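Local coordinates for coenzyme F420-dependent N(5),N(10)-methenyltetrahydromethanopterin reductase-related protein (Desulfurobacterium thermolithotrophum DSM 11699, PDB 6HUZ), which is the bacterial [Fe]-hydrogenase paralog HmdII, which binds the iron-guanylylpyridinol cofactor and uses tetrahydrofolate derivatives as substrates, at the interface of chains A and B. Coordinates in Å, arbitrary orientation; residue numbers count along the deposited sequence, not the author numbering. Chains: chain A/B, Coenzyme F420-dependent N(5),N(10)-methenyltetrahydromethanopterin reductase-related protein.

Contact 1: the interface of chains A and B. Residues chain A 203-205, 207-208; chain B 270-271, 274.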
# COMPACT_ATOMS: atom_id res chain seq x y z
N GLY A 203 3.11 13.04 -7.56
CA GLY A 203 4.19 13.99 -7.88
C GLY A 203 5.48 13.99 -7.07
O GLY A 203 6.58 14.21 -7.62
N ASP A 204 5.37 13.81 -5.76
CA ASP A 204 6.52 13.79 -4.83
C ASP A 204 7.47 12.62 -5.09
O ASP A 204 7.20 11.75 -5.91
CB ASP A 204 6.04 13.61 -3.38
CG ASP A 204 5.16 14.71 -2.86
OD1 ASP A 204 4.99 15.75 -3.59
OD2 ASP A 204 4.64 14.56 -1.75
N MET A 205 8.57 12.62 -4.35
CA MET A 205 9.58 11.58 -4.42
C MET A 205 8.98 10.18 -4.18
O MET A 205 9.53 9.22 -4.71
CB MET A 205 10.72 11.86 -3.44
CG MET A 205 10.24 12.08 -2.04
SD MET A 205 11.69 12.17 -0.97
CE MET A 205 10.88 12.74 0.66
N ILE A 207 6.72 8.78 -5.62
CA ILE A 207 6.22 8.18 -6.85
C ILE A 207 6.94 6.83 -7.04
O ILE A 207 6.41 5.96 -7.68
CB ILE A 207 6.42 9.11 -8.07
CG1 ILE A 207 5.90 8.47 -9.39
CG2 ILE A 207 7.90 9.59 -8.25
CD1 ILE A 207 4.41 8.04 -9.43
N VAL A 208 8.17 6.67 -6.52
CA VAL A 208 8.88 5.41 -6.66
C VAL A 208 8.03 4.29 -6.02
O VAL A 208 7.82 3.28 -6.64
CB VAL A 208 10.27 5.45 -6.03
CG1 VAL A 208 10.88 4.04 -5.96
CG2 VAL A 208 11.19 6.38 -6.81
N SER B 270 6.10 11.59 -13.90
CA SER B 270 6.67 11.92 -12.59
C SER B 270 7.84 10.96 -12.22
O SER B 270 8.88 11.41 -11.73
CB SER B 270 5.59 11.80 -11.51
OG SER B 270 6.15 11.95 -10.21
N LEU B 271 7.66 9.66 -12.47
CA LEU B 271 8.65 8.62 -12.14
C LEU B 271 9.99 8.83 -12.85
O LEU B 271 11.03 8.44 -12.31
CB LEU B 271 8.10 7.21 -12.44
CG LEU B 271 9.00 6.02 -12.01
CD1 LEU B 271 9.11 5.95 -10.48
CD2 LEU B 271 8.43 4.65 -12.57
N MET B 274 12.75 10.29 -10.76
CA MET B 274 13.23 9.57 -9.58
C MET B 274 14.12 8.40 -10.01
O MET B 274 14.51 7.57 -9.17
CB MET B 274 12.05 9.17 -8.70
CG MET B 274 11.55 10.30 -7.79
SD MET B 274 12.79 10.90 -6.56
CE MET B 274 13.11 9.33 -5.60

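Contact 2: the interface of chains A and B. Residues chain A 200, 204-206, 347; chain B 234, 237-238.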
# COMPACT_ATOMS: atom_id res chain seq x y z
N SER A 200 0.23 14.86 -4.26
CA SER A 200 1.43 14.46 -3.51
C SER A 200 1.92 12.98 -3.77
O SER A 200 3.09 12.80 -4.13
CB SER A 200 1.19 14.69 -2.01
OG SER A 200 2.15 14.06 -1.17
N ASP A 204 5.37 13.81 -5.76
CA ASP A 204 6.52 13.79 -4.83
C ASP A 204 7.47 12.62 -5.09
O ASP A 204 7.20 11.75 -5.91
CB ASP A 204 6.04 13.61 -3.38
CG ASP A 204 5.16 14.71 -2.86
OD1 ASP A 204 4.99 15.75 -3.59
OD2 ASP A 204 4.64 14.56 -1.75
N MET A 205 8.57 12.62 -4.35
CA MET A 205 9.58 11.58 -4.42
C MET A 205 8.98 10.18 -4.18
O MET A 205 9.53 9.22 -4.71
CB MET A 205 10.72 11.86 -3.44
CG MET A 205 10.24 12.08 -2.04
SD MET A 205 11.69 12.17 -0.97
CE MET A 205 10.88 12.74 0.66
N GLY A 206 7.85 10.07 -3.44
CA GLY A 206 7.18 8.78 -3.21
C GLY A 206 6.60 8.13 -4.46
O GLY A 206 6.06 7.02 -4.39
N PHE A 347 5.55 14.47 8.31
CA PHE A 347 6.43 14.70 7.17
C PHE A 347 7.45 15.78 7.60
O PHE A 347 7.93 16.58 6.81
CB PHE A 347 5.60 15.17 5.95
CG PHE A 347 6.30 15.15 4.61
CD1 PHE A 347 7.05 14.06 4.21
CD2 PHE A 347 6.15 16.21 3.72
CE1 PHE A 347 7.66 14.02 2.96
CE2 PHE A 347 6.77 16.18 2.47
CZ PHE A 347 7.52 15.08 2.10
N MET B 234 10.59 11.83 6.49
CA MET B 234 9.99 12.17 5.20
C MET B 234 9.84 10.95 4.37
O MET B 234 8.80 10.75 3.74
CB MET B 234 10.83 13.24 4.49
CG MET B 234 10.80 14.53 5.22
SD MET B 234 11.96 15.72 4.55
CE MET B 234 11.13 16.10 2.94
N PHE B 237 6.96 8.75 5.70
CA PHE B 237 5.67 9.38 5.44
C PHE B 237 5.29 9.08 3.96
O PHE B 237 4.18 8.66 3.69
CB PHE B 237 5.74 10.93 5.63
CG PHE B 237 4.45 11.57 5.17
CD1 PHE B 237 3.35 11.61 6.01
CD2 PHE B 237 4.32 12.06 3.88
CE1 PHE B 237 2.14 12.14 5.56
CE2 PHE B 237 3.12 12.60 3.44
CZ PHE B 237 2.03 12.63 4.28
N GLN B 238 6.24 9.29 3.03
CA GLN B 238 6.00 9.03 1.60
C GLN B 238 5.61 7.56 1.35
O GLN B 238 4.67 7.33 0.60
CB GLN B 238 7.24 9.38 0.77
CG GLN B 238 7.47 10.89 0.67
CD GLN B 238 6.47 11.58 -0.22
OE1 GLN B 238 6.09 11.07 -1.31
NE2 GLN B 238 6.00 12.74 0.20

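Contact 3: the interface of chains A and B. Residues chain A 259, 262, 264, 267, 291, 294; chain B 214, 218.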
# COMPACT_ATOMS: atom_id res chain seq x y z
N ILE A 259 9.63 -4.43 8.78
CA ILE A 259 10.56 -5.51 8.48
C ILE A 259 10.44 -6.65 9.52
O ILE A 259 10.35 -7.81 9.13
CB ILE A 259 12.01 -4.97 8.39
CG1 ILE A 259 12.18 -4.05 7.15
CG2 ILE A 259 13.01 -6.12 8.36
CD1 ILE A 259 13.39 -3.05 7.26
N LEU A 262 6.59 -8.37 9.22
CA LEU A 262 6.21 -9.17 8.04
C LEU A 262 7.07 -10.44 7.88
O LEU A 262 6.57 -11.47 7.41
CB LEU A 262 6.30 -8.33 6.75
CG LEU A 262 5.20 -7.33 6.51
CD1 LEU A 262 5.47 -6.53 5.24
CD2 LEU A 262 3.85 -8.03 6.39
N VAL A 264 10.95 -11.08 6.39
CA VAL A 264 11.51 -11.12 5.02
C VAL A 264 11.67 -12.59 4.54
O VAL A 264 11.33 -12.94 3.41
CB VAL A 264 12.87 -10.37 5.00
CG1 VAL A 264 13.65 -10.66 3.73
CG2 VAL A 264 12.66 -8.86 5.15
N MET A 267 8.30 -13.89 3.59
CA MET A 267 7.82 -13.32 2.36
C MET A 267 8.56 -13.95 1.20
O MET A 267 7.95 -14.35 0.23
CB MET A 267 8.07 -11.82 2.36
CG MET A 267 7.15 -11.08 3.30
SD MET A 267 7.17 -9.30 2.95
CE MET A 267 8.79 -8.88 3.50
N LEU A 291 14.97 -9.56 -2.54
CA LEU A 291 14.77 -10.07 -1.19
C LEU A 291 15.91 -10.98 -0.77
O LEU A 291 16.19 -11.07 0.41
CB LEU A 291 13.44 -10.85 -1.06
CG LEU A 291 12.18 -10.00 -1.23
CD1 LEU A 291 10.94 -10.88 -1.15
CD2 LEU A 291 12.11 -8.89 -0.21
N ILE A 294 18.60 -8.63 0.54
CA ILE A 294 18.08 -7.43 1.17
C ILE A 294 18.82 -7.01 2.43
O ILE A 294 19.02 -5.82 2.63
CB ILE A 294 16.56 -7.54 1.40
CG1 ILE A 294 15.95 -6.16 1.62
CG2 ILE A 294 16.22 -8.49 2.54
CD1 ILE A 294 14.57 -6.08 1.29
N PHE B 214 6.75 -3.96 -0.80
CA PHE B 214 7.72 -3.94 0.29
C PHE B 214 9.09 -3.72 -0.30
O PHE B 214 9.81 -2.85 0.18
CB PHE B 214 7.70 -5.28 1.04
CG PHE B 214 8.85 -5.42 1.99
CD1 PHE B 214 8.77 -4.94 3.28
CD2 PHE B 214 10.04 -6.00 1.58
CE1 PHE B 214 9.85 -5.05 4.15
CE2 PHE B 214 11.10 -6.13 2.44
CZ PHE B 214 11.01 -5.65 3.72
N ILE B 218 11.69 -0.41 0.07
CA ILE B 218 13.08 -0.46 0.51
C ILE B 218 13.93 0.19 -0.59
O ILE B 218 14.87 0.91 -0.28
CB ILE B 218 13.53 -1.90 0.81
CG1 ILE B 218 12.66 -2.51 1.94
CG2 ILE B 218 15.02 -1.92 1.18
CD1 ILE B 218 12.60 -1.67 3.22

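Contact 1: the interface of chains A and B
A:Ile207, B:Met274 and B:Leu271 bury most of the surface in this apolar patch of the A/B interface. A:Ile207 and A:Val208 open the long helix 207-228 of chain A. B:Leu271 ends helix 264-271 of chain B, and B:Met274 closes the short 3-10 turn 272-274. The patch is likely to fix the start of helix 207-228 against the partner chain. A:Ile207 splits its two branches between these partners. A:Ile207 CG1 is anti to the backbone N (chi1 180°) and points at the end of the chain B helix, 3.9 Å from B:Leu271 CA. The A:Ile207 CG2 methyl turns to the thioether chain, 3.7 Å from B:Met274 CG. The two side chains run past each other in opposite directions.

B:Met274 is folded, with bends at chi2 (-63°) and chi3 (-60°). The bends bring its sulfur and methyl against A:Met205, in the loop just before the chain A helix, and its methyl against A:Val208. B:Met274 SD sits 3.9 Å from A:Met205 CB. B:Met274 CE is 3.7 Å from the backbone A:Met205 O. A:Val208 meets the same side chain at about a right angle. A:Val208 CG2 presses on B:Met274 CB at 3.5 Å, a tight fit. With an alanine in place of B:Met274, the CG2 methyl of A:Ile207 and the CB of A:Met205 would probably lose their apolar cover. B:Leu271 adds a further contact, its CD1 methyl 3.9 Å from A:Val208 CA.

Contact 2: the interface of chains A and B
The ring of A:Phe347 packs between B:Met234 and B:Phe237 on helix 232-262 of chain B. The two phenylalanine side chains cross at about a right angle. A:Phe347 CD1 comes 3.4 Å from B:Phe237 CD2, and A:Phe347 CB lies over the rim of one face of the B:Phe237 ring. The backbone B:Met234 O meets the edge of the A:Phe347 ring in its plane. B:Met234 bends at chi3 (70°), which brings its methyl CE to 3.8 Å from A:Phe347 CZ. The extended A:Met205 adds its own methyl CE, 3.9 Å from B:Met234 CB.

B:Gln238 leads from this core to the polar rim. B:Gln238 NE2 lies 3.4 Å from A:Phe347 CZ. B:Gln238 NE2 also donates a hydrogen bond of 3.0 Å to the carboxylate oxygen A:Asp204 OD2. The bond is fairly straight, 158° at the hydrogen, and arrives on the anti side of the carboxylate. A:Ser200 OG donates to A:Asp204 OD2 at 2.6 Å from the opposite face; the oxygen is thus gripped from both faces of the carboxylate. The other amide end, OE1, takes a weak bond from the backbone A:Gly206 N. The contact ties the loop between helices 196-203 and 207-228, part of which lines the methenyltetrahydrofolate pocket, to the partner chain.

Contact 3: the interface of chains A and B
At chi1 169°, opposite the backbone N, the B:Phe214 ring leaves helix 207-228 of chain B and enters a pocket of chain A. A:Met267 bends at chi3 (-70°) and brings its methyl over that ring. A:Met267 CE stands above the centre of one face, 3.6 Å from the B:Phe214 ring centroid, as a CH-pi contact. On the opposite face lies B:Ile218 CG1, from the next turn of the same helix and offset toward the rim. The ring is thus held between a methyl of the partner and a neighbour of its own chain.

Branched side chains of chain A surround the far part of the ring. A:Ile294 CD1 is 3.7 Å from B:Phe214 CE2 and also reaches B:Ile218 CG1 at 4.1 Å. A:Val264 CG2 approaches the outer ring atom B:Phe214 CZ at 3.9 Å. A:Ile259 CG1 lies 3.9 Å from B:Phe214 CE1, and its side chain crosses the phenylalanine at about a right angle. A:Leu291 CD2 adds a contact at 4.0 Å from B:Phe214 CE2. The pocket is built from the end of helix 232-262, helix 264-271, the end of helix 282-292 and the start of helix 294-297.

Contact 1 and contact 2 are neighbours, their C-alpha centres about 9 Å apart, and they share A:Asp204 and A:Met205. The C-alpha centre of contact 3 lies about 21 Å from that of contact 1 and about 20 Å from that of contact 2. The chain roles are exchanged there: contact 3 uses helix 207-228 of chain B, whereas contact 1 uses that helix of chain A. Helix 264-271 of the partner serves both, and helix 232-262 of the partner serves contacts 2 and 3. The interface is two-fold symmetric, so each contact occurs twice. Together they interlock the helical parts of both chains in the deposited dimer.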